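Local coordinates for glucose-6-phosphate isomerase (Plasmodium falciparum, PDB 3QKI), which probably catalyses the reversible conversion of alpha-D-glucose 6-phosphate to beta-D-fructose 6-phosphate, the isomerase step of glycolysis and gluconeogenesis, at residues K92-T97 and E345-A350; H341-H346 and C526-S531. All coordinates share one frame; numbering follows the deposited sequence.

Both contacts are made by helix 330-349. Contact 1 joins its last turns to helix 90-99, and contact 2 joins the part just before them to helix 523-543; the segments of the two contacts share Glu345 and His346, and their centres lie about 13 Å apart. Contact 2 is the deeper: all four of its touching residues are buried, and its centre is about 13 Å from the centre of the chain, against about 20 Å for contact 1, which is only partly buried. The chemistry differs accordingly. Contact 1 is wholly apolar, with no hydrogen bond between the helices, whereas contact 2 combines methionine-leucine packing with a buried serine-aspartate hydrogen bond.

Contact 1. Residues K92-T97 and E345-A350; sequences KKVEKT and EHFLHA
Val94 packs both of its methyl groups against the ring of Phe347, and this pair is the tight part of the contact between helix 90-99 and the C-terminal end of helix 330-349. Val94 CG1 lies over one face of the Phe347 ring, displaced toward its rim, in a CH-pi contact 4.0 Å from the ring centroid. The other branch meets the far end of the ring, with Val94 CG2 3.6 Å from Phe347 CZ. The CB of Phe347 is directed along the side of its helix, not at helix 90-99; the extended chi1 of 177°, with CG anti to the backbone N, carries the ring out to the valine.

The other flank is looser and nearer the solvent. Here Leu348 touches with a single methyl, its CD1 lying 3.9 Å from Glu95 CA and 4.4 Å from Val94 CG1. Glu95 itself is exposed and offers little more than its backbone and CB. The helix segments run at 133° to each other with their axes 10.0 Å apart, and no hydrogen bond links them.

Just outside the segments, Lys91 NZ hydrogen-bonds to the carbonyl oxygens of Leu348 and Ala350, tying helix 90-99 to the end of helix 330-349. Phe347 also packs on Ser535 and Ala539 of helix 523-543 and on Pro357 and Val358 of helix 356-371, so its ring sits where four helices converge.

Contact 2. Residues H341-H346 and C526-S531; sequences HDMDEH and CGLLLS
Met343 and Asp344 meet Leu528 and Ser531 in a buried helix-helix contact with a mixed apolar and polar interface, formed where helix 330-349 crosses helix 523-543 in the interior of the chain. The segments run in roughly the same direction, with a crossing angle of -41° and axes 8.2 Å apart. Their backbones are nearest at Met343 and Leu528, whose CA atoms are 5.5 Å apart.

Met343 points at the opposing helix and packs against both Leu528 and Ser531. Its CB and CG both lie against the serine side chain, Met343 CB and Met343 CG each 3.3 Å from Ser531 OG, while Leu528 CD2 comes within 4.1 Å of Met343 CB. Beyond CG the chain bends at both chi2 and chi3, which carries the terminal methyl round to the leucine backbone, where Met343 CE lies 4.0 Å from Leu528 O.

Beside this packing, Ser531 OG donates a hydrogen bond to Asp344 OD1 at 2.7 Å. The serine hydroxyl stands anti to its own backbone N (chi1 170°), on a CB directed at helix 330-349, and it meets the carboxylate from above, 40° out of its plane. The second carboxylate oxygen, OD2, forms a salt bridge with Arg117 NE, while Asp342 OD2 links the same pair of helices again through Tyr524 OH.

Asp344 is thus gripped at both oxygens: the hydroxyl is one of the partners of OD1, and Arg117 meets OD2. These bonds help satisfy a buried carboxylate and would be expected to favour its ionised form.

Contact 1. Residues K92-T97 and E345-A350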
loop_
_atom_site.group_PDB
_atom_site.type_symbol
_atom_site.label_atom_id
_atom_site.label_comp_id
_atom_site.label_asym_id
_atom_site.label_seq_id
_atom_site.Cartn_x
_atom_site.Cartn_y
_atom_site.Cartn_z
ATOM N N LYS A 92 -6.557 30.766 15.225
ATOM C CA LYS A 92 -6.341 31.979 14.431
ATOM C C LYS A 92 -5.884 31.583 13.023
ATOM O O LYS A 92 -6.399 32.114 12.035
ATOM C CB LYS A 92 -5.312 32.859 15.156
ATOM C CG LYS A 92 -4.905 34.167 14.475
ATOM C CD LYS A 92 -3.725 34.793 15.235
ATOM C CE LYS A 92 -2.924 35.778 14.422
ATOM N NZ LYS A 92 -1.466 35.525 14.548
ATOM N N LYS A 93 -4.936 30.623 12.941
ATOM C CA LYS A 93 -4.367 30.136 11.695
ATOM C C LYS A 93 -5.377 29.387 10.837
ATOM O O LYS A 93 -5.416 29.582 9.630
ATOM C CB LYS A 93 -3.106 29.301 11.985
ATOM C CG LYS A 93 -1.962 30.191 12.450
ATOM C CD LYS A 93 -0.851 29.431 13.118
ATOM C CE LYS A 93 0.262 30.384 13.456
ATOM N NZ LYS A 93 1.274 29.751 14.318
ATOM N N VAL A 94 -6.210 28.542 11.456
ATOM C CA VAL A 94 -7.258 27.796 10.745
ATOM C C VAL A 94 -8.276 28.793 10.171
ATOM O O VAL A 94 -8.665 28.671 9.002
ATOM C CB VAL A 94 -7.898 26.709 11.644
ATOM C CG1 VAL A 94 -9.189 26.163 11.045
ATOM C CG2 VAL A 94 -6.903 25.575 11.885
ATOM N N GLU A 95 -8.670 29.795 10.982
ATOM C CA GLU A 95 -9.589 30.851 10.558
ATOM C C GLU A 95 -9.037 31.648 9.360
ATOM O O GLU A 95 -9.777 31.847 8.396
ATOM C CB GLU A 95 -9.975 31.763 11.726
ATOM C CG GLU A 95 -11.042 32.784 11.359
ATOM C CD GLU A 95 -11.587 33.599 12.513
ATOM O OE1 GLU A 95 -10.782 34.052 13.362
ATOM O OE2 GLU A 95 -12.817 33.825 12.540
ATOM N N LYS A 96 -7.724 32.011 9.369
ATOM C CA LYS A 96 -7.091 32.723 8.248
ATOM C C LYS A 96 -7.168 31.882 6.965
ATOM O O LYS A 96 -7.434 32.422 5.897
ATOM C CB LYS A 96 -5.621 33.039 8.561
ATOM C CG LYS A 96 -5.420 34.197 9.513
ATOM C CD LYS A 96 -4.002 34.174 10.058
ATOM C CE LYS A 96 -3.201 35.387 9.661
ATOM N NZ LYS A 96 -2.018 35.023 8.834
ATOM N N THR A 97 -6.959 30.555 7.085
ATOM C CA THR A 97 -7.033 29.620 5.955
ATOM C C THR A 97 -8.432 29.647 5.340
ATOM O O THR A 97 -8.556 29.871 4.131
ATOM C CB THR A 97 -6.588 28.213 6.392
ATOM O OG1 THR A 97 -5.299 28.315 7.003
ATOM C CG2 THR A 97 -6.521 27.224 5.215
ATOM N N GLU A 345 -17.123 22.903 8.914
ATOM C CA GLU A 345 -17.781 23.802 9.885
ATOM C C GLU A 345 -17.444 23.435 11.319
ATOM O O GLU A 345 -17.180 24.317 12.141
ATOM C CB GLU A 345 -19.307 23.824 9.670
ATOM C CG GLU A 345 -19.714 24.506 8.375
ATOM C CD GLU A 345 -19.699 26.024 8.433
ATOM O OE1 GLU A 345 -20.527 26.589 9.178
ATOM O OE2 GLU A 345 -18.885 26.646 7.714
ATOM N N HIS A 346 -17.389 22.124 11.608
ATOM C CA HIS A 346 -17.009 21.605 12.918
ATOM C C HIS A 346 -15.547 21.991 13.194
ATOM O O HIS A 346 -15.233 22.537 14.261
ATOM C CB HIS A 346 -17.167 20.062 12.956
ATOM C CG HIS A 346 -16.589 19.445 14.177
ATOM N ND1 HIS A 346 -17.247 19.502 15.399
ATOM C CD2 HIS A 346 -15.407 18.806 14.344
ATOM C CE1 HIS A 346 -16.460 18.889 16.267
ATOM N NE2 HIS A 346 -15.338 18.450 15.682
ATOM N N PHE A 347 -14.667 21.732 12.222
ATOM C CA PHE A 347 -13.244 22.052 12.347
ATOM C C PHE A 347 -13.013 23.556 12.647
ATOM O O PHE A 347 -12.217 23.912 13.518
ATOM C CB PHE A 347 -12.513 21.650 11.055
ATOM C CG PHE A 347 -11.038 21.982 10.981
ATOM C CD1 PHE A 347 -10.192 21.733 12.065
ATOM C CD2 PHE A 347 -10.476 22.428 9.799
ATOM C CE1 PHE A 347 -8.828 21.999 11.978
ATOM C CE2 PHE A 347 -9.101 22.654 9.697
ATOM C CZ PHE A 347 -8.279 22.407 10.771
ATOM N N LEU A 348 -13.716 24.423 11.923
ATOM C CA LEU A 348 -13.554 25.860 12.099
ATOM C C LEU A 348 -14.119 26.374 13.426
ATOM O O LEU A 348 -13.484 27.211 14.083
ATOM C CB LEU A 348 -14.233 26.592 10.927
ATOM C CG LEU A 348 -14.248 28.128 10.964
ATOM C CD1 LEU A 348 -12.823 28.705 10.836
ATOM C CD2 LEU A 348 -15.130 28.683 9.844
ATOM N N HIS A 349 -15.330 25.937 13.775
ATOM C CA HIS A 349 -16.069 26.464 14.915
ATOM C C HIS A 349 -15.949 25.768 16.268
ATOM O O HIS A 349 -16.059 26.460 17.286
ATOM C CB HIS A 349 -17.542 26.672 14.539
ATOM C CG HIS A 349 -17.738 27.642 13.418
ATOM N ND1 HIS A 349 -17.473 28.993 13.578
ATOM C CD2 HIS A 349 -18.144 27.426 12.149
ATOM C CE1 HIS A 349 -17.740 29.552 12.402
ATOM N NE2 HIS A 349 -18.170 28.655 11.523
ATOM N N ALA A 350 -15.780 24.433 16.321
ATOM C CA ALA A 350 -15.725 23.736 17.615
ATOM C C ALA A 350 -14.572 24.194 18.483
ATOM O O ALA A 350 -13.468 24.397 17.964
ATOM C CB ALA A 350 -15.656 22.218 17.419
#

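Contact 2. Residues H341-H346 and C526-S531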
loop_
_atom_site.group_PDB
_atom_site.type_symbol
_atom_site.label_atom_id
_atom_site.label_comp_id
_atom_site.label_asym_id
_atom_site.label_seq_id
_atom_site.Cartn_x
_atom_site.Cartn_y
_atom_site.Cartn_z
ATOM N N HIS A 341 -18.484 19.629 3.949
ATOM C CA HIS A 341 -18.856 20.932 4.478
ATOM C C HIS A 341 -19.174 20.910 5.969
ATOM O O HIS A 341 -18.660 21.759 6.705
ATOM C CB HIS A 341 -20.010 21.546 3.675
ATOM C CG HIS A 341 -20.419 22.895 4.192
ATOM N ND1 HIS A 341 -19.560 23.979 4.140
ATOM C CD2 HIS A 341 -21.571 23.281 4.783
ATOM C CE1 HIS A 341 -20.228 24.992 4.662
ATOM N NE2 HIS A 341 -21.447 24.624 5.047
ATOM N N ASP A 342 -19.984 19.931 6.430
ATOM C CA ASP A 342 -20.345 19.816 7.843
ATOM C C ASP A 342 -19.145 19.545 8.733
ATOM O O ASP A 342 -19.056 20.120 9.818
ATOM C CB ASP A 342 -21.460 18.782 8.054
ATOM C CG ASP A 342 -22.815 19.261 7.565
ATOM O OD1 ASP A 342 -22.961 20.484 7.312
ATOM O OD2 ASP A 342 -23.726 18.421 7.438
ATOM N N MET A 343 -18.188 18.732 8.257
ATOM C CA MET A 343 -16.948 18.498 9.005
ATOM C C MET A 343 -16.058 19.773 8.973
ATOM O O MET A 343 -15.450 20.091 9.987
ATOM C CB MET A 343 -16.199 17.261 8.476
ATOM C CG MET A 343 -14.885 16.953 9.224
ATOM S SD MET A 343 -15.053 16.711 11.018
ATOM C CE MET A 343 -15.815 15.140 11.029
ATOM N N ASP A 344 -16.012 20.517 7.827
ATOM C CA ASP A 344 -15.273 21.778 7.728
ATOM C C ASP A 344 -15.783 22.769 8.795
ATOM O O ASP A 344 -14.969 23.388 9.494
ATOM C CB ASP A 344 -15.427 22.440 6.351
ATOM C CG ASP A 344 -14.733 21.739 5.199
ATOM O OD1 ASP A 344 -13.878 20.848 5.459
ATOM O OD2 ASP A 344 -15.102 22.012 4.036
ATOM N N GLU A 345 -17.123 22.903 8.914
ATOM C CA GLU A 345 -17.781 23.802 9.885
ATOM C C GLU A 345 -17.444 23.435 11.319
ATOM O O GLU A 345 -17.180 24.317 12.141
ATOM C CB GLU A 345 -19.307 23.824 9.670
ATOM C CG GLU A 345 -19.714 24.506 8.375
ATOM C CD GLU A 345 -19.699 26.024 8.433
ATOM O OE1 GLU A 345 -20.527 26.589 9.178
ATOM O OE2 GLU A 345 -18.885 26.646 7.714
ATOM N N HIS A 346 -17.389 22.124 11.608
ATOM C CA HIS A 346 -17.009 21.605 12.918
ATOM C C HIS A 346 -15.547 21.991 13.194
ATOM O O HIS A 346 -15.233 22.537 14.261
ATOM C CB HIS A 346 -17.167 20.062 12.956
ATOM C CG HIS A 346 -16.589 19.445 14.177
ATOM N ND1 HIS A 346 -17.247 19.502 15.399
ATOM C CD2 HIS A 346 -15.407 18.806 14.344
ATOM C CE1 HIS A 346 -16.460 18.889 16.267
ATOM N NE2 HIS A 346 -15.338 18.450 15.682
ATOM N N CYS A 526 -18.748 9.490 3.765
ATOM C CA CYS A 526 -17.460 9.444 3.060
ATOM C C CYS A 526 -16.869 10.869 2.988
ATOM O O CYS A 526 -15.650 11.035 3.067
ATOM C CB CYS A 526 -17.607 8.819 1.676
ATOM S SG CYS A 526 -16.042 8.267 0.947
ATOM N N GLY A 527 -17.745 11.869 2.893
ATOM C CA GLY A 527 -17.387 13.284 2.911
ATOM C C GLY A 527 -16.866 13.676 4.288
ATOM O O GLY A 527 -15.821 14.337 4.393
ATOM N N LEU A 528 -17.558 13.218 5.370
ATOM C CA LEU A 528 -17.103 13.460 6.746
ATOM C C LEU A 528 -15.670 12.901 6.931
ATOM O O LEU A 528 -14.833 13.585 7.511
ATOM C CB LEU A 528 -18.013 12.763 7.771
ATOM C CG LEU A 528 -19.408 13.290 8.011
ATOM C CD1 LEU A 528 -20.111 12.401 9.014
ATOM C CD2 LEU A 528 -19.393 14.757 8.513
ATOM N N LEU A 529 -15.414 11.664 6.436
ATOM C CA LEU A 529 -14.112 10.988 6.533
ATOM C C LEU A 529 -13.004 11.758 5.776
ATOM O O LEU A 529 -11.926 11.947 6.324
ATOM C CB LEU A 529 -14.209 9.511 6.082
ATOM C CG LEU A 529 -12.934 8.655 6.157
ATOM C CD1 LEU A 529 -12.438 8.497 7.591
ATOM C CD2 LEU A 529 -13.170 7.274 5.532
ATOM N N LEU A 530 -13.272 12.194 4.545
ATOM C CA LEU A 530 -12.301 12.961 3.767
ATOM C C LEU A 530 -11.939 14.261 4.469
ATOM O O LEU A 530 -10.753 14.544 4.658
ATOM C CB LEU A 530 -12.808 13.283 2.341
ATOM C CG LEU A 530 -11.912 14.253 1.554
ATOM C CD1 LEU A 530 -10.617 13.594 1.131
ATOM C CD2 LEU A 530 -12.645 14.912 0.449
ATOM N N SER A 531 -12.958 15.039 4.870
ATOM C CA SER A 531 -12.724 16.334 5.501
ATOM C C SER A 531 -12.016 16.177 6.845
ATOM O O SER A 531 -11.182 16.999 7.176
ATOM C CB SER A 531 -14.016 17.134 5.623
ATOM O OG SER A 531 -13.814 18.280 6.440
#